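Local atomic coordinates of peroxin 22 (Pichia angusta, PDB entry 5NKZ), a protein that probably takes part in peroxisome biogenesis and, through its soluble domain, forms a complex with the ubiquitin-conjugating enzyme Pex4p. Residues C[93-105]-C[120-133]. Residues are numbered along the deposited sequence; the frame is centred on the assembly and turned at random.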
ATOM      1  N   VAL C  93      -8.367   2.034  10.172  1.00 73.30           N
ATOM      2  CA  VAL C  93      -7.325   2.939   9.721  1.00 73.50           C
ATOM      3  C   VAL C  93      -6.189   3.038  10.757  1.00 72.51           C
ATOM      4  O   VAL C  93      -5.009   3.018  10.397  1.00 72.11           O
ATOM      5  CB  VAL C  93      -7.891   4.328   9.366  1.00 76.07           C
ATOM      6  CG1 VAL C  93      -6.755   5.291   9.000  1.00 79.38           C
ATOM      7  CG2 VAL C  93      -8.884   4.228   8.216  1.00 74.16           C
ATOM      8  N   LEU C  94      -6.547   3.110  12.035  0.50 72.29           N
ATOM      9  CA  LEU C  94      -5.552   3.146  13.097  0.50 73.64           C
ATOM     10  C   LEU C  94      -4.705   1.879  13.083  0.50 74.22           C
ATOM     11  O   LEU C  94      -3.468   1.946  13.116  0.50 74.62           O
ATOM     12  CB  LEU C  94      -6.224   3.302  14.464  0.50 76.30           C
ATOM     13  CG  LEU C  94      -6.807   4.677  14.783  0.50 76.12           C
ATOM     14  CD1 LEU C  94      -7.493   4.712  16.142  0.50 78.34           C
ATOM     15  CD2 LEU C  94      -5.690   5.705  14.715  0.50 76.11           C
ATOM     16  N   LYS C  95      -5.392   0.734  13.021  1.00 74.25           N
ATOM     17  CA  LYS C  95      -4.754  -0.597  12.996  1.00 73.09           C
ATOM     18  C   LYS C  95      -3.936  -0.818  11.761  1.00 69.05           C
ATOM     19  O   LYS C  95      -2.898  -1.440  11.834  1.00 68.70           O
ATOM     20  CB  LYS C  95      -5.791  -1.704  13.106  1.00 76.58           C
ATOM     21  CG  LYS C  95      -6.399  -1.815  14.497  1.00 80.93           C
ATOM     22  CD  LYS C  95      -7.850  -2.273  14.512  1.00 83.42           C
ATOM     23  CE  LYS C  95      -8.039  -3.627  13.861  1.00 87.62           C
ATOM     24  NZ  LYS C  95      -7.525  -4.731  14.709  1.00 92.81           N
ATOM     25  N   GLN C  96      -4.382  -0.287  10.628  1.00 65.72           N
ATOM     26  CA  GLN C  96      -3.571  -0.365   9.422  1.00 65.26           C
ATOM     27  C   GLN C  96      -2.336   0.486   9.590  1.00 67.30           C
ATOM     28  O   GLN C  96      -1.262   0.003   9.230  1.00 67.93           O
ATOM     29  CB  GLN C  96      -4.331   0.029   8.154  1.00 62.33           C
ATOM     30  CG  GLN C  96      -3.479   0.180   6.882  1.00 60.97           C
ATOM     31  CD  GLN C  96      -2.524  -0.955   6.613  1.00 61.89           C
ATOM     32  OE1 GLN C  96      -2.884  -2.109   6.745  1.00 66.01           O
ATOM     33  NE2 GLN C  96      -1.302  -0.633   6.217  1.00 61.40           N
ATOM     34  N   LEU C  97      -2.474   1.719  10.133  1.00 67.34           N
ATOM     35  CA  LEU C  97      -1.328   2.642  10.261  1.00 67.12           C
ATOM     36  C   LEU C  97      -0.324   2.131  11.266  1.00 70.04           C
ATOM     37  O   LEU C  97       0.881   2.163  11.001  1.00 70.75           O
ATOM     38  CB  LEU C  97      -1.758   4.092  10.617  1.00 67.16           C
ATOM     39  CG  LEU C  97      -2.252   4.952   9.432  1.00 64.62           C
ATOM     40  CD1 LEU C  97      -3.197   6.047   9.892  1.00 62.48           C
ATOM     41  CD2 LEU C  97      -1.109   5.551   8.622  1.00 63.37           C
ATOM     42  N   SER C  98      -0.833   1.639  12.400  1.00 73.72           N
ATOM     43  CA  SER C  98      -0.014   1.189  13.543  1.00 78.55           C
ATOM     44  C   SER C  98       0.995   2.232  14.041  1.00 80.26           C
ATOM     45  O   SER C  98       2.187   1.932  14.167  1.00 83.15           O
ATOM     46  CB  SER C  98       0.719  -0.111  13.221  1.00 77.96           C
ATOM     47  OG  SER C  98      -0.238  -1.080  12.936  1.00 78.27           O
ATOM     48  N   SER C  99       0.523   3.439  14.340  1.00 86.50           N
ATOM     49  CA  SER C  99       1.426   4.448  14.867  1.00 84.52           C
ATOM     50  C   SER C  99       1.812   4.109  16.311  1.00 80.93           C
ATOM     51  O   SER C  99       1.065   3.453  17.035  1.00 78.37           O
ATOM     52  CB  SER C  99       0.799   5.826  14.766  1.00 84.40           C
ATOM     53  OG  SER C  99       0.736   6.224  13.417  1.00 87.23           O
ATOM     54  N   ASN C 100       3.018   4.521  16.694  1.00 80.18           N
ATOM     55  CA  ASN C 100       3.525   4.389  18.071  1.00 80.17           C
ATOM     56  C   ASN C 100       2.606   5.042  19.107  1.00 79.29           C
ATOM     57  O   ASN C 100       2.489   4.525  20.218  1.00 81.28           O
ATOM     58  CB  ASN C 100       4.886   5.064  18.218  1.00 81.18           C
ATOM     59  CG  ASN C 100       5.998   4.350  17.459  1.00 84.03           C
ATOM     60  OD1 ASN C 100       5.847   3.938  16.328  1.00 86.71           O
ATOM     61  ND2 ASN C 100       7.136   4.225  18.090  1.00 88.08           N
ATOM     62  N   ILE C 101       2.011   6.197  18.763  1.00 77.01           N
ATOM     63  CA  ILE C 101       1.120   6.956  19.653  1.00 76.29           C
ATOM     64  C   ILE C 101      -0.242   7.134  18.997  1.00 72.51           C
ATOM     65  O   ILE C 101      -0.329   7.476  17.815  1.00 72.85           O
ATOM     66  CB  ILE C 101       1.736   8.342  20.048  1.00 79.34           C
ATOM     67  CG1 ILE C 101       3.101   8.162  20.772  1.00 81.67           C
ATOM     68  CG2 ILE C 101       0.785   9.145  20.941  1.00 78.50           C
ATOM     69  CD1 ILE C 101       4.266   8.943  20.173  1.00 82.96           C
ATOM     70  N   ASN C 102      -1.305   6.928  19.750  1.00 70.91           N
ATOM     71  CA  ASN C 102      -2.611   6.937  19.131  1.00 73.99           C
ATOM     72  C   ASN C 102      -3.488   7.824  19.964  1.00 77.31           C
ATOM     73  O   ASN C 102      -3.837   7.470  21.075  1.00 82.62           O
ATOM     74  CB  ASN C 102      -3.191   5.498  18.947  1.00 74.14           C
ATOM     75  CG  ASN C 102      -2.442   4.672  17.888  1.00 74.69           C
ATOM     76  OD1 ASN C 102      -2.743   4.759  16.681  1.00 77.39           O
ATOM     77  ND2 ASN C 102      -1.467   3.880  18.325  1.00 72.11           N
ATOM     78  N   LEU C 103      -3.795   8.999  19.436  1.00 80.30           N
ATOM     79  CA  LEU C 103      -4.614   9.982  20.123  1.00 81.81           C
ATOM     80  C   LEU C 103      -5.999  10.001  19.546  1.00 80.61           C
ATOM     81  O   LEU C 103      -6.177  10.273  18.349  1.00 79.83           O
ATOM     82  CB  LEU C 103      -4.027  11.369  19.974  1.00 83.23           C
ATOM     83  CG  LEU C 103      -2.569  11.494  20.344  1.00 83.93           C
ATOM     84  CD1 LEU C 103      -2.146  12.896  19.923  1.00 84.64           C
ATOM     85  CD2 LEU C 103      -2.379  11.223  21.836  1.00 85.98           C
ATOM     86  N   ILE C 104      -6.971   9.778  20.424  1.00 81.67           N
ATOM     87  CA  ILE C 104      -8.362   9.645  20.030  1.00 86.09           C
ATOM     88  C   ILE C 104      -9.237   9.776  21.273  1.00 86.96           C
ATOM     89  O   ILE C 104      -8.999   9.069  22.262  1.00 88.32           O
ATOM     90  CB  ILE C 104      -8.583   8.264  19.307  1.00 90.82           C
ATOM     91  CG1 ILE C 104     -10.079   7.896  19.242  1.00 94.98           C
ATOM     92  CG2 ILE C 104      -7.761   7.129  19.951  1.00 88.39           C
ATOM     93  CD1 ILE C 104     -10.457   6.849  18.202  1.00 96.70           C
ATOM     94  N   THR C 105     -10.204  10.687  21.271  1.00 89.47           N
ATOM     95  CA  THR C 105     -11.166  10.704  22.377  1.00 92.85           C
ATOM     96  C   THR C 105     -12.291   9.804  21.928  1.00 91.71           C
ATOM     97  O   THR C 105     -13.055  10.168  21.023  1.00 91.68           O
ATOM     98  CB  THR C 105     -11.737  12.094  22.708  1.00 95.25           C
ATOM     99  OG1 THR C 105     -12.137  12.714  21.496  1.00 97.61           O
ATOM    100  CG2 THR C 105     -10.723  12.970  23.387  1.00 98.18           C
ATOM    101  N   HIS C 120      -4.605  -3.783  19.897  1.00107.55           N
ATOM    102  CA  HIS C 120      -3.523  -3.881  18.866  1.00104.53           C
ATOM    103  C   HIS C 120      -2.583  -2.664  18.871  1.00102.16           C
ATOM    104  O   HIS C 120      -1.472  -2.782  18.372  1.00 96.39           O
ATOM    105  CB  HIS C 120      -4.110  -3.951  17.453  1.00101.99           C
ATOM    106  CG  HIS C 120      -4.902  -5.191  17.186  1.00101.21           C
ATOM    107  ND1 HIS C 120      -6.247  -5.317  17.482  1.00 99.57           N
ATOM    108  CD2 HIS C 120      -4.526  -6.367  16.641  1.00101.62           C
ATOM    109  CE1 HIS C 120      -6.662  -6.521  17.133  1.00 98.94           C
ATOM    110  NE2 HIS C 120      -5.640  -7.175  16.610  1.00101.97           N
ATOM    111  N   LEU C 121      -3.049  -1.520  19.395  1.00103.39           N
ATOM    112  CA  LEU C 121      -2.381  -0.210  19.222  1.00102.79           C
ATOM    113  C   LEU C 121      -1.465   0.153  20.401  1.00101.44           C
ATOM    114  O   LEU C 121      -1.891   0.071  21.562  1.00 98.09           O
ATOM    115  CB  LEU C 121      -3.428   0.931  19.132  1.00103.28           C
ATOM    116  CG  LEU C 121      -4.461   1.234  18.043  1.00100.69           C
ATOM    117  CD1 LEU C 121      -3.881   0.923  16.673  1.00103.04           C
ATOM    118  CD2 LEU C 121      -5.812   0.556  18.286  1.00 98.47           C
ATOM    119  N   ASP C 122      -0.238   0.581  20.096  1.00103.31           N
ATOM    120  CA  ASP C 122       0.750   0.965  21.104  1.00104.64           C
ATOM    121  C   ASP C 122       0.362   2.366  21.562  1.00104.40           C
ATOM    122  O   ASP C 122       0.180   3.242  20.726  1.00109.25           O
ATOM    123  CB  ASP C 122       2.219   0.988  20.571  1.00106.47           C
ATOM    124  CG  ASP C 122       2.365   0.625  19.054  1.00112.02           C
ATOM    125  OD1 ASP C 122       1.390   0.202  18.369  1.00113.32           O
ATOM    126  OD2 ASP C 122       3.496   0.769  18.530  1.00115.07           O
ATOM    127  N   LYS C 123       0.189   2.559  22.876  1.00105.38           N
ATOM    128  CA  LYS C 123       0.156   3.889  23.546  1.00 99.77           C
ATOM    129  C   LYS C 123      -1.049   4.724  23.134  1.00 93.16           C
ATOM    130  O   LYS C 123      -0.901   5.820  22.597  1.00 91.76           O
ATOM    131  CB  LYS C 123       1.502   4.652  23.366  1.00100.76           C
ATOM    132  CG  LYS C 123       2.606   4.235  24.339  1.00106.67           C
ATOM    133  CD  LYS C 123       2.379   4.769  25.755  1.00110.91           C
ATOM    134  CE  LYS C 123       3.227   6.010  26.027  1.00111.69           C
ATOM    135  NZ  LYS C 123       2.824   6.742  27.263  1.00112.51           N
ATOM    136  N   PHE C 124      -2.252   4.192  23.358  1.00 90.11           N
ATOM    137  CA  PHE C 124      -3.447   4.968  23.093  1.00 92.17           C
ATOM    138  C   PHE C 124      -3.409   5.986  24.226  1.00 95.68           C
ATOM    139  O   PHE C 124      -3.018   5.646  25.321  1.00102.53           O
ATOM    140  CB  PHE C 124      -4.753   4.121  23.054  1.00 93.51           C
ATOM    141  CG  PHE C 124      -5.534   4.076  24.383  1.00102.41           C
ATOM    142  CD1 PHE C 124      -6.477   5.093  24.720  1.00104.52           C
ATOM    143  CD2 PHE C 124      -5.317   3.030  25.337  1.00105.56           C
ATOM    144  CE1 PHE C 124      -7.166   5.061  25.954  1.00104.91           C
ATOM    145  CE2 PHE C 124      -6.023   3.000  26.561  1.00104.01           C
ATOM    146  CZ  PHE C 124      -6.944   4.015  26.869  1.00104.84           C
ATOM    147  N   LEU C 125      -3.776   7.235  23.954  1.00 98.09           N
ATOM    148  CA  LEU C 125      -4.170   8.162  25.006  1.00 96.55           C
ATOM    149  C   LEU C 125      -5.295   9.035  24.437  1.00 96.36           C
ATOM    150  O   LEU C 125      -5.336   9.309  23.213  1.00 92.88           O
ATOM    151  CB  LEU C 125      -2.989   9.012  25.518  1.00 94.29           C
ATOM    152  CG  LEU C 125      -2.199   8.510  26.763  1.00 92.02           C
ATOM    153  CD1 LEU C 125      -3.123   7.847  27.794  1.00 91.31           C
ATOM    154  CD2 LEU C 125      -0.993   7.626  26.432  1.00 88.82           C
ATOM    155  N   THR C 126      -6.190   9.479  25.326  1.00100.77           N
ATOM    156  CA  THR C 126      -7.206  10.481  24.992  1.00105.92           C
ATOM    157  C   THR C 126      -6.546  11.705  24.312  1.00114.26           C
ATOM    158  O   THR C 126      -5.397  12.083  24.599  1.00121.94           O
ATOM    159  CB  THR C 126      -8.096  10.874  26.199  1.00107.50           C
ATOM    160  OG1 THR C 126      -9.127  11.764  25.771  1.00105.77           O
ATOM    161  CG2 THR C 126      -7.299  11.525  27.394  1.00110.50           C
ATOM    162  N   ASN C 127      -7.261  12.250  23.345  1.00115.91           N
ATOM    163  CA  ASN C 127      -6.727  13.265  22.455  1.00116.15           C
ATOM    164  C   ASN C 127      -6.277  14.564  23.167  1.00115.57           C
ATOM    165  O   ASN C 127      -5.413  15.298  22.660  1.00109.67           O
ATOM    166  CB  ASN C 127      -7.781  13.559  21.394  1.00120.05           C
ATOM    167  CG  ASN C 127      -7.469  14.794  20.620  1.00127.48           C
ATOM    168  OD1 ASN C 127      -6.390  14.916  20.048  1.00133.97           O
ATOM    169  ND2 ASN C 127      -8.386  15.754  20.652  1.00132.86           N
ATOM    170  N   VAL C 128      -6.841  14.812  24.348  1.00117.94           N
ATOM    171  CA  VAL C 128      -6.502  15.978  25.179  1.00117.72           C
ATOM    172  C   VAL C 128      -4.972  16.066  25.471  1.00114.84           C
ATOM    173  O   VAL C 128      -4.410  17.152  25.571  1.00111.80           O
ATOM    174  CB  VAL C 128      -7.325  16.015  26.508  1.00117.03           C
ATOM    175  CG1 VAL C 128      -7.231  17.401  27.126  1.00120.20           C
ATOM    176  CG2 VAL C 128      -8.806  15.639  26.302  1.00114.68           C
ATOM    177  N   HIS C 129      -4.290  14.914  25.555  1.00113.26           N
ATOM    178  CA  HIS C 129      -2.842  14.862  25.808  1.00111.37           C
ATOM    179  C   HIS C 129      -2.001  14.971  24.568  1.00103.58           C
ATOM    180  O   HIS C 129      -0.857  14.509  24.537  1.00 99.41           O
ATOM    181  CB  HIS C 129      -2.481  13.595  26.631  1.00116.13           C
ATOM    182  CG  HIS C 129      -2.924  13.688  28.069  1.00118.82           C
ATOM    183  ND1 HIS C 129      -2.266  14.469  29.004  1.00117.73           N
ATOM    184  CD2 HIS C 129      -4.001  13.166  28.707  1.00119.88           C
ATOM    185  CE1 HIS C 129      -2.909  14.408  30.155  1.00120.61           C
ATOM    186  NE2 HIS C 129      -3.965  13.626  30.001  1.00123.77           N
ATOM    187  N   GLU C 130      -2.519  15.659  23.562  1.00100.42           N
ATOM    188  CA  GLU C 130      -1.712  16.076  22.430  1.00100.23           C
ATOM    189  C   GLU C 130      -0.320  16.645  22.840  1.00 98.01           C
ATOM    190  O   GLU C 130       0.720  16.188  22.394  1.00 90.29           O
ATOM    191  CB  GLU C 130      -2.500  17.112  21.613  1.00103.50           C
ATOM    192  CG  GLU C 130      -1.684  17.846  20.550  1.00108.71           C
ATOM    193  CD  GLU C 130      -0.891  16.883  19.671  1.00113.58           C
ATOM    194  OE1 GLU C 130      -1.576  15.914  19.244  1.00118.76           O
ATOM    195  OE2 GLU C 130       0.382  17.036  19.487  1.00114.05           O
ATOM    196  N   VAL C 131      -0.370  17.648  23.706  1.00100.61           N
ATOM    197  CA  VAL C 131       0.745  18.549  24.037  1.00 98.53           C
ATOM    198  C   VAL C 131       2.009  17.881  24.636  1.00 98.68           C
ATOM    199  O   VAL C 131       3.126  18.385  24.497  1.00 94.36           O
ATOM    200  CB  VAL C 131       0.219  19.720  24.923  1.00 99.19           C
ATOM    201  CG1 VAL C 131      -0.493  20.759  24.039  1.00 98.98           C
ATOM    202  CG2 VAL C 131      -0.699  19.256  26.088  1.00 97.36           C
ATOM    203  N   ASP C 132       1.799  16.715  25.247  1.00101.40           N
ATOM    204  CA  ASP C 132       2.864  15.794  25.673  1.00100.13           C
ATOM    205  C   ASP C 132       3.750  15.300  24.495  1.00 98.64           C
ATOM    206  O   ASP C 132       4.962  15.112  24.676  1.00 96.61           O
ATOM    207  CB  ASP C 132       2.237  14.620  26.463  1.00100.17           C
ATOM    208  CG  ASP C 132       1.481  15.090  27.744  1.00104.06           C
ATOM    209  OD1 ASP C 132       1.969  16.027  28.426  1.00107.81           O
ATOM    210  OD2 ASP C 132       0.403  14.538  28.075  1.00102.17           O
ATOM    211  N   ARG C 133       3.150  15.111  23.304  1.00 96.74           N
ATOM    212  CA  ARG C 133       3.900  14.947  22.026  1.00 93.94           C
ATOM    213  C   ARG C 133       3.266  15.863  20.959  1.00 93.46           C
ATOM    214  O   ARG C 133       3.798  16.089  19.869  1.00 93.49           O
ATOM    215  CB  ARG C 133       3.896  13.489  21.546  1.00 93.80           C
ATOM    216  CG  ARG C 133       3.938  12.407  22.622  1.00 95.38           C
ATOM    217  CD  ARG C 133       2.567  11.979  23.144  1.00 94.32           C
ATOM    218  NE  ARG C 133       2.697  10.918  24.148  1.00 95.25           N
ATOM    219  CZ  ARG C 133       1.699  10.441  24.900  1.00 99.40           C
ATOM    220  NH1 ARG C 133       0.443  10.916  24.784  1.00100.81           N
ATOM    221  NH2 ARG C 133       1.960   9.472  25.781  1.00100.23           N
TER
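Asn102 and Leu125 knit strand 101-103 to strand 124-125 in parallel register. Asn102 N gives its hydrogen to Lys123 O at 3.1 Å, and Asn102 O accepts from Leu125 N at 2.9 Å; one step on, Ile104 N donates to Leu125 O (3.3 Å).

The Asn102 side chain extends this ladder. With CG beside its own backbone N (chi1 -69°), its amide lies across Leu121 at about a right angle, and ND2 donates to Asp122 O at 3.0 Å, with that oxygen in the amide plane. The same nitrogen also reaches Ser99 O, 2.9 Å away and tilted from the plane, so one amide ties together the two loop segments that lead into the strands.

Side-chain packing flanks the bonds. Leu121 CD1 rests against Leu94 CB of helix 87-97 at 4.0 Å. Leu103 CD2 lies 4.3 Å from Leu125 CB, both side chains being on the same face of the sheet, and the methyl Ile101 CG2 sits over one face of the Arg133 guanidinium. Above the His120 ring, Lys95 NZ lies offset toward the rim, 3.1 Å from His120 ND1.

Strand 101-103 bonds on its other side to strand 32-36, and 124-125 is the outermost strand at this end of the parallel sheet within this chain, in an alpha/beta fold.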